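Local coordinates for protein B (Streptococcus agalactiae, PDB 5H6I) that acts as a secreted pore-forming toxin, the CAMP factor, that permeabilises membranes, and is also classed as an IgG Fc-binding protein, at residues A[39-44]-A[93-98]; A[73-78]-A[100-105]. All coordinates share one frame; numbering follows the deposited sequence.

Interaction 1: A[39-44]-A[93-98]; sequences QQMAQK and NSIGSR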
loop_
_atom_site.group_PDB
_atom_site.type_symbol
_atom_site.label_atom_id
_atom_site.label_comp_id
_atom_site.label_asym_id
_atom_site.label_seq_id
_atom_site.Cartn_x
_atom_site.Cartn_y
_atom_site.Cartn_z
ATOM N N GLN A 39 -0.514 -17.183 -21.722
ATOM C CA GLN A 39 0.616 -17.235 -20.802
ATOM C C GLN A 39 1.208 -15.861 -20.518
ATOM O O GLN A 39 1.897 -15.701 -19.505
ATOM C CB GLN A 39 1.710 -18.170 -21.331
ATOM C CG GLN A 39 1.692 -18.401 -22.829
ATOM C CD GLN A 39 2.879 -19.220 -23.305
ATOM O OE1 GLN A 39 3.731 -19.619 -22.511
ATOM N NE2 GLN A 39 2.939 -19.474 -24.607
ATOM N N GLN A 40 0.964 -14.868 -21.380
ATOM C CA GLN A 40 1.367 -13.503 -21.051
ATOM C C GLN A 40 0.616 -13.002 -19.826
ATOM O O GLN A 40 1.221 -12.519 -18.862
ATOM C CB GLN A 40 1.125 -12.566 -22.235
ATOM C CG GLN A 40 1.565 -13.090 -23.585
ATOM C CD GLN A 40 1.029 -12.247 -24.728
ATOM O OE1 GLN A 40 -0.105 -11.768 -24.681
ATOM N NE2 GLN A 40 1.841 -12.066 -25.762
ATOM N N MET A 41 -0.715 -13.111 -19.848
ATOM C CA MET A 41 -1.516 -12.655 -18.718
ATOM C C MET A 41 -1.261 -13.503 -17.480
ATOM O O MET A 41 -1.282 -12.990 -16.356
ATOM C CB MET A 41 -2.999 -12.672 -19.089
ATOM C CG MET A 41 -3.401 -11.574 -20.061
ATOM S SD MET A 41 -5.030 -11.849 -20.777
ATOM C CE MET A 41 -4.819 -13.482 -21.479
ATOM N N ALA A 42 -1.017 -14.803 -17.666
ATOM C CA ALA A 42 -0.684 -15.658 -16.532
ATOM C C ALA A 42 0.610 -15.205 -15.869
ATOM O O ALA A 42 0.722 -15.209 -14.636
ATOM C CB ALA A 42 -0.578 -17.115 -16.984
ATOM N N GLN A 43 1.601 -14.806 -16.670
ATOM C CA GLN A 43 2.829 -14.256 -16.109
ATOM C C GLN A 43 2.612 -12.849 -15.570
ATOM O O GLN A 43 3.259 -12.454 -14.594
ATOM C CB GLN A 43 3.938 -14.261 -17.161
ATOM C CG GLN A 43 4.454 -15.648 -17.508
ATOM C CD GLN A 43 5.088 -15.707 -18.885
ATOM O OE1 GLN A 43 5.418 -14.677 -19.474
ATOM N NE2 GLN A 43 5.259 -16.915 -19.407
ATOM N N LYS A 44 1.713 -12.080 -16.190
ATOM C CA LYS A 44 1.386 -10.759 -15.668
ATOM C C LYS A 44 0.656 -10.862 -14.334
ATOM O O LYS A 44 0.872 -10.041 -13.436
ATOM C CB LYS A 44 0.541 -9.985 -16.681
ATOM C CG LYS A 44 0.262 -8.544 -16.286
ATOM C CD LYS A 44 1.527 -7.703 -16.331
ATOM C CE LYS A 44 1.243 -6.254 -15.971
ATOM N NZ LYS A 44 0.791 -6.108 -14.560
ATOM N N ASN A 93 -10.607 -11.270 -24.581
ATOM C CA ASN A 93 -10.796 -9.826 -24.486
ATOM C C ASN A 93 -11.191 -9.412 -23.074
ATOM O O ASN A 93 -10.552 -8.542 -22.470
ATOM C CB ASN A 93 -11.848 -9.367 -25.496
ATOM C CG ASN A 93 -12.095 -7.872 -25.437
ATOM O OD1 ASN A 93 -11.211 -7.072 -25.742
ATOM N ND2 ASN A 93 -13.303 -7.488 -25.041
ATOM N N SER A 94 -12.249 -10.022 -22.532
ATOM C CA SER A 94 -12.703 -9.658 -21.195
ATOM C C SER A 94 -11.674 -10.033 -20.137
ATOM O O SER A 94 -11.465 -9.285 -19.175
ATOM C CB SER A 94 -14.046 -10.325 -20.896
ATOM O OG SER A 94 -13.862 -11.610 -20.330
ATOM N N ILE A 95 -11.017 -11.184 -20.299
ATOM C CA ILE A 95 -10.018 -11.605 -19.323
ATOM C C ILE A 95 -8.815 -10.668 -19.340
ATOM O O ILE A 95 -8.134 -10.504 -18.321
ATOM C CB ILE A 95 -9.605 -13.070 -19.577
ATOM C CG1 ILE A 95 -9.138 -13.731 -18.279
ATOM C CG2 ILE A 95 -8.523 -13.162 -20.642
ATOM C CD1 ILE A 95 -10.251 -13.989 -17.292
ATOM N N GLY A 96 -8.544 -10.029 -20.476
ATOM C CA GLY A 96 -7.405 -9.139 -20.589
ATOM C C GLY A 96 -7.677 -7.770 -20.004
ATOM O O GLY A 96 -6.796 -7.165 -19.384
ATOM N N SER A 97 -8.900 -7.271 -20.197
ATOM C CA SER A 97 -9.271 -5.980 -19.628
ATOM C C SER A 97 -9.281 -6.021 -18.106
ATOM O O SER A 97 -9.042 -4.996 -17.458
ATOM C CB SER A 97 -10.637 -5.546 -20.159
ATOM O OG SER A 97 -10.683 -5.634 -21.573
ATOM N N ARG A 98 -9.554 -7.188 -17.519
ATOM C CA ARG A 98 -9.502 -7.318 -16.068
ATOM C C ARG A 98 -8.064 -7.386 -15.569
ATOM O O ARG A 98 -7.748 -6.844 -14.503
ATOM C CB ARG A 98 -10.285 -8.554 -15.625
ATOM C CG ARG A 98 -11.734 -8.549 -16.077
ATOM C CD ARG A 98 -12.434 -9.860 -15.766
ATOM N NE ARG A 98 -13.799 -9.878 -16.287
ATOM C CZ ARG A 98 -14.843 -9.341 -15.665
ATOM N NH1 ARG A 98 -14.682 -8.744 -14.492
ATOM N NH2 ARG A 98 -16.049 -9.401 -16.213
#

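Interaction 2: A[73-78]-A[100-105]; sequences TSVEKL and EALTDV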
loop_
_atom_site.group_PDB
_atom_site.type_symbol
_atom_site.label_atom_id
_atom_site.label_comp_id
_atom_site.label_asym_id
_atom_site.label_seq_id
_atom_site.Cartn_x
_atom_site.Cartn_y
_atom_site.Cartn_z
ATOM N N THR A 73 -7.502 -11.511 -4.180
ATOM C CA THR A 73 -8.495 -12.525 -4.519
ATOM C C THR A 73 -8.840 -12.477 -6.003
ATOM O O THR A 73 -9.028 -13.520 -6.640
ATOM C CB THR A 73 -9.751 -12.335 -3.667
ATOM O OG1 THR A 73 -9.422 -12.511 -2.283
ATOM C CG2 THR A 73 -10.826 -13.343 -4.055
ATOM N N SER A 74 -8.916 -11.271 -6.574
ATOM C CA SER A 74 -9.193 -11.147 -8.000
ATOM C C SER A 74 -8.078 -11.751 -8.841
ATOM O O SER A 74 -8.342 -12.306 -9.914
ATOM C CB SER A 74 -9.404 -9.677 -8.371
ATOM O OG SER A 74 -8.168 -8.990 -8.465
ATOM N N VAL A 75 -6.831 -11.659 -8.374
ATOM C CA VAL A 75 -5.715 -12.251 -9.106
ATOM C C VAL A 75 -5.868 -13.764 -9.176
ATOM O O VAL A 75 -5.585 -14.388 -10.205
ATOM C CB VAL A 75 -4.377 -11.847 -8.457
ATOM C CG1 VAL A 75 -3.226 -12.645 -9.052
ATOM C CG2 VAL A 75 -4.134 -10.355 -8.626
ATOM N N GLU A 76 -6.334 -14.377 -8.086
ATOM C CA GLU A 76 -6.455 -15.829 -8.039
ATOM C C GLU A 76 -7.643 -16.338 -8.846
ATOM O O GLU A 76 -7.560 -17.414 -9.447
ATOM C CB GLU A 76 -6.565 -16.298 -6.588
ATOM C CG GLU A 76 -5.677 -17.485 -6.255
ATOM C CD GLU A 76 -4.250 -17.299 -6.738
ATOM O OE1 GLU A 76 -3.727 -18.212 -7.408
ATOM O OE2 GLU A 76 -3.652 -16.242 -6.443
ATOM N N LYS A 77 -8.750 -15.590 -8.877
ATOM C CA LYS A 77 -9.907 -16.036 -9.646
ATOM C C LYS A 77 -9.686 -15.857 -11.143
ATOM O O LYS A 77 -10.278 -16.586 -11.947
ATOM C CB LYS A 77 -11.165 -15.296 -9.185
ATOM C CG LYS A 77 -11.684 -14.252 -10.156
ATOM C CD LYS A 77 -13.016 -13.681 -9.700
ATOM C CE LYS A 77 -14.131 -14.706 -9.805
ATOM N NZ LYS A 77 -15.439 -14.136 -9.379
ATOM N N LEU A 78 -8.838 -14.904 -11.538
ATOM C CA LEU A 78 -8.486 -14.776 -12.948
ATOM C C LEU A 78 -7.522 -15.877 -13.370
ATOM O O LEU A 78 -7.629 -16.413 -14.481
ATOM C CB LEU A 78 -7.881 -13.397 -13.220
ATOM C CG LEU A 78 -8.807 -12.187 -13.072
ATOM C CD1 LEU A 78 -8.001 -10.915 -12.855
ATOM C CD2 LEU A 78 -9.717 -12.042 -14.280
ATOM N N GLU A 100 -5.459 -5.980 -17.103
ATOM C CA GLU A 100 -4.896 -4.643 -17.266
ATOM C C GLU A 100 -5.372 -3.703 -16.166
ATOM O O GLU A 100 -4.595 -2.881 -15.666
ATOM C CB GLU A 100 -5.260 -4.081 -18.639
ATOM C CG GLU A 100 -4.595 -4.794 -19.801
ATOM C CD GLU A 100 -5.277 -4.506 -21.123
ATOM O OE1 GLU A 100 -6.429 -4.022 -21.106
ATOM O OE2 GLU A 100 -4.662 -4.763 -22.180
ATOM N N ALA A 101 -6.644 -3.809 -15.775
ATOM C CA ALA A 101 -7.176 -2.948 -14.726
ATOM C C ALA A 101 -6.527 -3.213 -13.374
ATOM O O ALA A 101 -6.599 -2.354 -12.488
ATOM C CB ALA A 101 -8.692 -3.117 -14.621
ATOM N N LEU A 102 -5.898 -4.377 -13.195
ATOM C CA LEU A 102 -5.164 -4.632 -11.960
ATOM C C LEU A 102 -3.905 -3.781 -11.874
ATOM O O LEU A 102 -3.481 -3.414 -10.773
ATOM C CB LEU A 102 -4.815 -6.115 -11.851
ATOM C CG LEU A 102 -5.938 -7.017 -11.337
ATOM C CD1 LEU A 102 -5.546 -8.479 -11.453
ATOM C CD2 LEU A 102 -6.291 -6.662 -9.901
ATOM N N THR A 103 -3.294 -3.461 -13.017
ATOM C CA THR A 103 -2.169 -2.532 -13.015
ATOM C C THR A 103 -2.622 -1.134 -12.613
ATOM O O THR A 103 -1.905 -0.420 -11.902
ATOM C CB THR A 103 -1.498 -2.512 -14.389
ATOM O OG1 THR A 103 -1.014 -3.824 -14.705
ATOM C CG2 THR A 103 -0.332 -1.533 -14.407
ATOM N N ASP A 104 -3.817 -0.729 -13.052
ATOM C CA ASP A 104 -4.371 0.548 -12.615
ATOM C C ASP A 104 -4.717 0.526 -11.132
ATOM O O ASP A 104 -4.632 1.562 -10.462
ATOM C CB ASP A 104 -5.603 0.900 -13.447
ATOM C CG ASP A 104 -5.272 1.135 -14.908
ATOM O OD1 ASP A 104 -4.619 2.154 -15.214
ATOM O OD2 ASP A 104 -5.662 0.298 -15.750
ATOM N N VAL A 105 -5.110 -0.637 -10.606
ATOM C CA VAL A 105 -5.329 -0.768 -9.168
ATOM C C VAL A 105 -4.022 -0.549 -8.417
ATOM O O VAL A 105 -3.950 0.244 -7.471
ATOM C CB VAL A 105 -5.943 -2.141 -8.839
ATOM C CG1 VAL A 105 -5.787 -2.452 -7.357
ATOM C CG2 VAL A 105 -7.405 -2.183 -9.242
#

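Interaction 1: A[39-44]-A[93-98]
M41 leaves its helix with CG anti to its carbonyl carbon (chi1 -72°) and runs on extended through chi2. Its chain then bends at chi3 (-56°). The first two torsions carry SD across to helix 93-98, and the bend lays CE alongside the I95 CG2 methyl, so sulfur and methyl both touch it. On the other side, I95 has CG1 roughly opposite the backbone N (chi1 -153°). This leaves CG2 in the crowded position between the backbone N and the carbonyl carbon, and CG2 is the branch that meets the methionine. M41 SD lies 3.7 Å from I95 CG2, and M41 CE lies 3.8 Å from the same methyl. The two side chains cross obliquely. The sulfur also lies against the backbone of G96, which has no side chain, with SD 3.6 Å from G96 CA. M41 and G96 have the nearest CA atoms across the two segments, 7.1 Å apart. The contact joins the first and third helices of an up-and-down bundle, 35-58 and 93-115. The helix between them in sequence, 65-84, runs back the other way and adds L82, which touches both M41 and I95. No hydrogen bond links the two segments, and the contact is apolar and small. Within the first turn of helix 93-115, the hydroxyl of S97 donates to the carbonyl of N93, with OG to O 3.0 Å. The donor sits above the carbonyl plane. N93 O also accepts from S97 N. R98 NH1 hydrogen-bonds I138 O of helix 121-139.

Interaction 2: A[73-78]-A[100-105]
This is a buried, mainly apolar contact between two successive antiparallel helices, 65-84 and 93-115, in the N-terminal helical part of the chain. The axes of the two short segments approach to 11.4 Å, and their directions differ by 167°. One side chain, L102, bridges the gap. Its CG lies anti to its carbonyl carbon (chi1 -81°), which carries CG toward segment 73-78. CD1 continues across the gap, and CD2 turns along it to S74. CD1 touches V75 CG2 at 3.7 Å and meets L78 CD1, also at 3.7 Å. L78 and L102 reach toward each other tip to tip, while V75 comes in at a slant. CD2 makes the closest approach to S74 OG, at 3.3 Å. That hydroxyl is buried beside a methyl, but its polar need is met within its own helix, by a hydrogen bond to A71 O. No hydrogen bond crosses between the segments. L45 of helix 35-58 touches both L78 and L102, and L52 of the same helix touches V75. Helix 121-139 brings L139 against S74. L102 set among S74, V75 and L78 on one face of an antiparallel helix fits the core of an up-and-down helical bundle.

The two contacts lie about 9 Å apart, centre to centre, on the same side of the chain's centre. Both use helix 93-115: interaction 1 its N-terminal end, interaction 2 the part that follows. Along the chain the segments alternate, in the order 39-44, 73-78, 93-98, 100-105. The contacts also touch each other. L78 CD2 of interaction 2 packs on I95 CD1 of interaction 1 at 3.6 Å, and K44 NZ probably hydrogen-bonds T103 OG1. Together they pack helix 93-115 against helices 35-58 and 65-84. Segments 73-78, 93-98 and 100-105 lie in the IgG constant region-binding region; 39-44 does not.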